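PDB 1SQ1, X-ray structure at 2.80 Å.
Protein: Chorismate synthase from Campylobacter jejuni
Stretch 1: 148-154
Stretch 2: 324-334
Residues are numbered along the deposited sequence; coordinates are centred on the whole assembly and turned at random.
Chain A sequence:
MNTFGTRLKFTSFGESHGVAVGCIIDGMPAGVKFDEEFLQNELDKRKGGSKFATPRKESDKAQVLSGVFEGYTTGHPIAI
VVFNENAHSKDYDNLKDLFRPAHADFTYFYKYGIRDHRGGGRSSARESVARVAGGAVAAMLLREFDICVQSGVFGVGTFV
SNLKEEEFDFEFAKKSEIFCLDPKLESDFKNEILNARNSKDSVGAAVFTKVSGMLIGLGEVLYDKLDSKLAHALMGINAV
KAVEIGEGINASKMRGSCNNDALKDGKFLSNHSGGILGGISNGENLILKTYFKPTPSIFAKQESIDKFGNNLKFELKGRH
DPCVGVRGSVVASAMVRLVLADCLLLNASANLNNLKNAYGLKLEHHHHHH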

# COMPACT_ATOMS: atom_id res chain seq x y z
N CYS A 148 0.81 -24.75 12.91
CA CYS A 148 1.38 -25.66 11.95
C CYS A 148 0.56 -25.71 10.68
O CYS A 148 -0.66 -25.83 10.71
N VAL A 149 1.26 -25.60 9.55
CA VAL A 149 0.62 -25.64 8.24
C VAL A 149 1.20 -26.80 7.44
O VAL A 149 2.41 -26.88 7.25
N GLN A 150 0.33 -27.70 6.99
CA GLN A 150 0.75 -28.86 6.21
C GLN A 150 -0.25 -29.12 5.10
O GLN A 150 -1.44 -28.86 5.26
N SER A 151 0.25 -29.64 3.97
CA SER A 151 -0.58 -29.93 2.80
C SER A 151 -0.14 -31.22 2.10
O SER A 151 0.97 -31.71 2.31
N GLY A 152 -1.03 -31.75 1.26
CA GLY A 152 -0.74 -32.97 0.53
C GLY A 152 -1.75 -33.22 -0.58
O GLY A 152 -2.83 -32.63 -0.57
N VAL A 153 -1.41 -34.09 -1.53
CA VAL A 153 -2.29 -34.41 -2.65
C VAL A 153 -3.36 -35.44 -2.27
O VAL A 153 -3.03 -36.53 -1.79
N PHE A 154 -4.62 -35.11 -2.50
CA PHE A 154 -5.68 -36.06 -2.17
C PHE A 154 -6.45 -36.49 -3.39
O PHE A 154 -7.32 -37.36 -3.31
N VAL A 324 1.82 -31.01 -11.99
CA VAL A 324 2.42 -29.97 -11.18
C VAL A 324 1.68 -29.74 -9.87
O VAL A 324 2.15 -29.00 -9.01
N GLY A 325 0.53 -30.38 -9.71
CA GLY A 325 -0.22 -30.24 -8.48
C GLY A 325 0.52 -30.86 -7.30
O GLY A 325 0.19 -30.61 -6.14
N VAL A 326 1.52 -31.68 -7.58
CA VAL A 326 2.29 -32.29 -6.51
C VAL A 326 3.24 -31.23 -5.96
O VAL A 326 3.19 -30.92 -4.78
N ARG A 327 4.08 -30.68 -6.83
CA ARG A 327 5.02 -29.62 -6.43
C ARG A 327 4.17 -28.46 -5.89
O ARG A 327 4.54 -27.79 -4.94
N GLY A 328 3.01 -28.26 -6.50
CA GLY A 328 2.13 -27.18 -6.09
C GLY A 328 1.65 -27.27 -4.66
O GLY A 328 1.35 -26.25 -4.04
N SER A 329 1.56 -28.48 -4.13
CA SER A 329 1.10 -28.63 -2.75
C SER A 329 2.14 -28.01 -1.84
O SER A 329 1.80 -27.38 -0.83
N VAL A 330 3.42 -28.17 -2.18
CA VAL A 330 4.50 -27.60 -1.38
C VAL A 330 4.43 -26.07 -1.38
O VAL A 330 4.75 -25.42 -0.38
N VAL A 331 4.02 -25.50 -2.51
CA VAL A 331 3.90 -24.05 -2.64
C VAL A 331 2.64 -23.56 -1.94
O VAL A 331 2.65 -22.50 -1.31
N ALA A 332 1.55 -24.32 -2.05
CA ALA A 332 0.31 -23.94 -1.39
C ALA A 332 0.59 -23.79 0.11
O ALA A 332 -0.04 -22.98 0.79
N SER A 333 1.54 -24.57 0.62
CA SER A 333 1.89 -24.48 2.04
C SER A 333 2.60 -23.16 2.32
O SER A 333 2.19 -22.40 3.19
N ALA A 334 3.67 -22.90 1.56
CA ALA A 334 4.44 -21.67 1.72
C ALA A 334 3.54 -20.44 1.71
O ALA A 334 3.63 -19.60 2.59

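Packing of strand 148-154 against the helix of stretch 2 in chorismate synthase from Campylobacter jejuni. The two elements lie close to antiparallel, with 162° between their N-to-C directions and axes that approach to 7.3 Å, so a walk up the strand is a walk back down the helix, from S333 to G325. The contact is small, burying 287 Å² in all, and is carried by alternate strand residues, V149, S151 and V153, whose CA-to-CB bonds all point toward the helix. C148, at the start, is exposed and does not reach the helix; its side chain is in the t rotamer (chi1 -167°). V149, also t (177°), is the first to touch: its CG1 methyl lies 4.0 Å from the backbone atom S333 O and 4.5 Å from S333 OG, a van der Waals contact at the S333 end of the interface. Q150 points away, as expected of the next residue in an extended strand, and only its backbone comes near, with Q150 C 4.0 Å from S333 OG. S151 supplies the polar centre of the contact. Its m rotamer (-52°) brings S151 OG to 2.9 Å from S333 OG, and the two hydroxyls form a hydrogen bond in which either could be the donor. S333 is itself m (-83°) and points toward the strand, so both short side chains meet in the space between the backbones; S151 OG is also hydrogen-bonded elsewhere in the structure. The same residue packs on the preceding helical turn, S151 CB standing 3.7 Å from S329 O, the carbonyl that accepts the helical hydrogen bond from S333 N (3.2 Å between S333 N and S329 O). At G152 the backbones draw together: G152 CA is 5.7 Å from S329 CA and 4.4 Å from S329 CB. The glycine has no side chain, and a CB here would point away from the helix. S329 does point toward the strand, but its p rotamer (76°) turns the hydroxyl back to its own helix, where S329 OG donates a hydrogen bond to V326 O at 2.8 Å. That hydroxyl is therefore satisfied without a partner on the strand, and S329 meets G152 through CB. A332 also points toward the strand, yet its methyl remains 4.7 Å from it at the nearest. V153, t (-171°), closes the contact with an apolar patch: its CG2 lies 4.0 Å from V326 CG2, 4.0 Å from V326 CA and 4.1 Å from G325 O. V326, also t (167°), has its CA-to-CB bond directed sideways, and one of its methyls still meets the strand valine. F154, p (72°), is buried but out of reach of the helix. On the helix, R327, V330 and A334 point away from the strand. The interface thus sets one serine-serine hydrogen bond between valine contacts at V149 and V153.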

# COMPACT_ATOMS: atom_id res chain seq x y z
CB CYS A 148 1.46 -27.06 12.56
SG CYS A 148 2.47 -28.19 11.61
CB VAL A 149 0.85 -24.31 7.47
CG1 VAL A 149 0.23 -24.40 6.09
CG2 VAL A 149 0.23 -23.15 8.24
CB GLN A 150 0.86 -30.08 7.13
CG GLN A 150 0.06 -29.94 8.42
CD GLN A 150 0.31 -31.08 9.39
OE1 GLN A 150 1.42 -31.64 9.44
NE2 GLN A 150 -0.70 -31.42 10.19
CB SER A 151 -0.46 -28.79 1.78
OG SER A 151 -0.74 -27.53 2.37
CB VAL A 153 -1.52 -35.00 -3.85
CG1 VAL A 153 -2.43 -35.09 -5.06
CG2 VAL A 153 -0.29 -34.17 -4.15
CB PHE A 154 -6.64 -35.48 -1.13
CG PHE A 154 -7.54 -34.39 -1.63
CD1 PHE A 154 -8.87 -34.66 -1.96
CD2 PHE A 154 -7.13 -33.06 -1.62
CE1 PHE A 154 -9.78 -33.62 -2.26
CE2 PHE A 154 -8.02 -32.01 -1.91
CZ PHE A 154 -9.35 -32.29 -2.23
CB VAL A 324 2.49 -28.64 -11.98
CG1 VAL A 324 1.09 -28.08 -12.22
CG2 VAL A 324 3.37 -27.65 -11.26
CB VAL A 326 3.09 -33.52 -7.00
CG1 VAL A 326 4.12 -33.93 -5.95
CG2 VAL A 326 2.15 -34.68 -7.26
CB ARG A 327 5.85 -29.15 -7.64
CG ARG A 327 6.90 -28.07 -7.34
CD ARG A 327 7.65 -27.58 -8.62
NE ARG A 327 7.15 -26.28 -9.13
CZ ARG A 327 7.72 -25.57 -10.11
NH1 ARG A 327 8.83 -26.00 -10.71
NH2 ARG A 327 7.20 -24.40 -10.48
CB SER A 329 0.94 -30.11 -2.39
OG SER A 329 2.20 -30.70 -2.16
CB VAL A 330 5.91 -28.02 -1.91
CG1 VAL A 330 6.99 -27.50 -0.97
CG2 VAL A 330 6.01 -29.52 -2.05
CB VAL A 331 3.87 -23.64 -4.13
CG1 VAL A 331 3.63 -22.15 -4.24
CG2 VAL A 331 5.18 -24.02 -4.79
CB ALA A 332 -0.75 -24.98 -1.63
CB SER A 333 2.78 -25.64 2.47
OG SER A 333 2.02 -26.79 2.78
CB ALA A 334 5.49 -21.57 0.62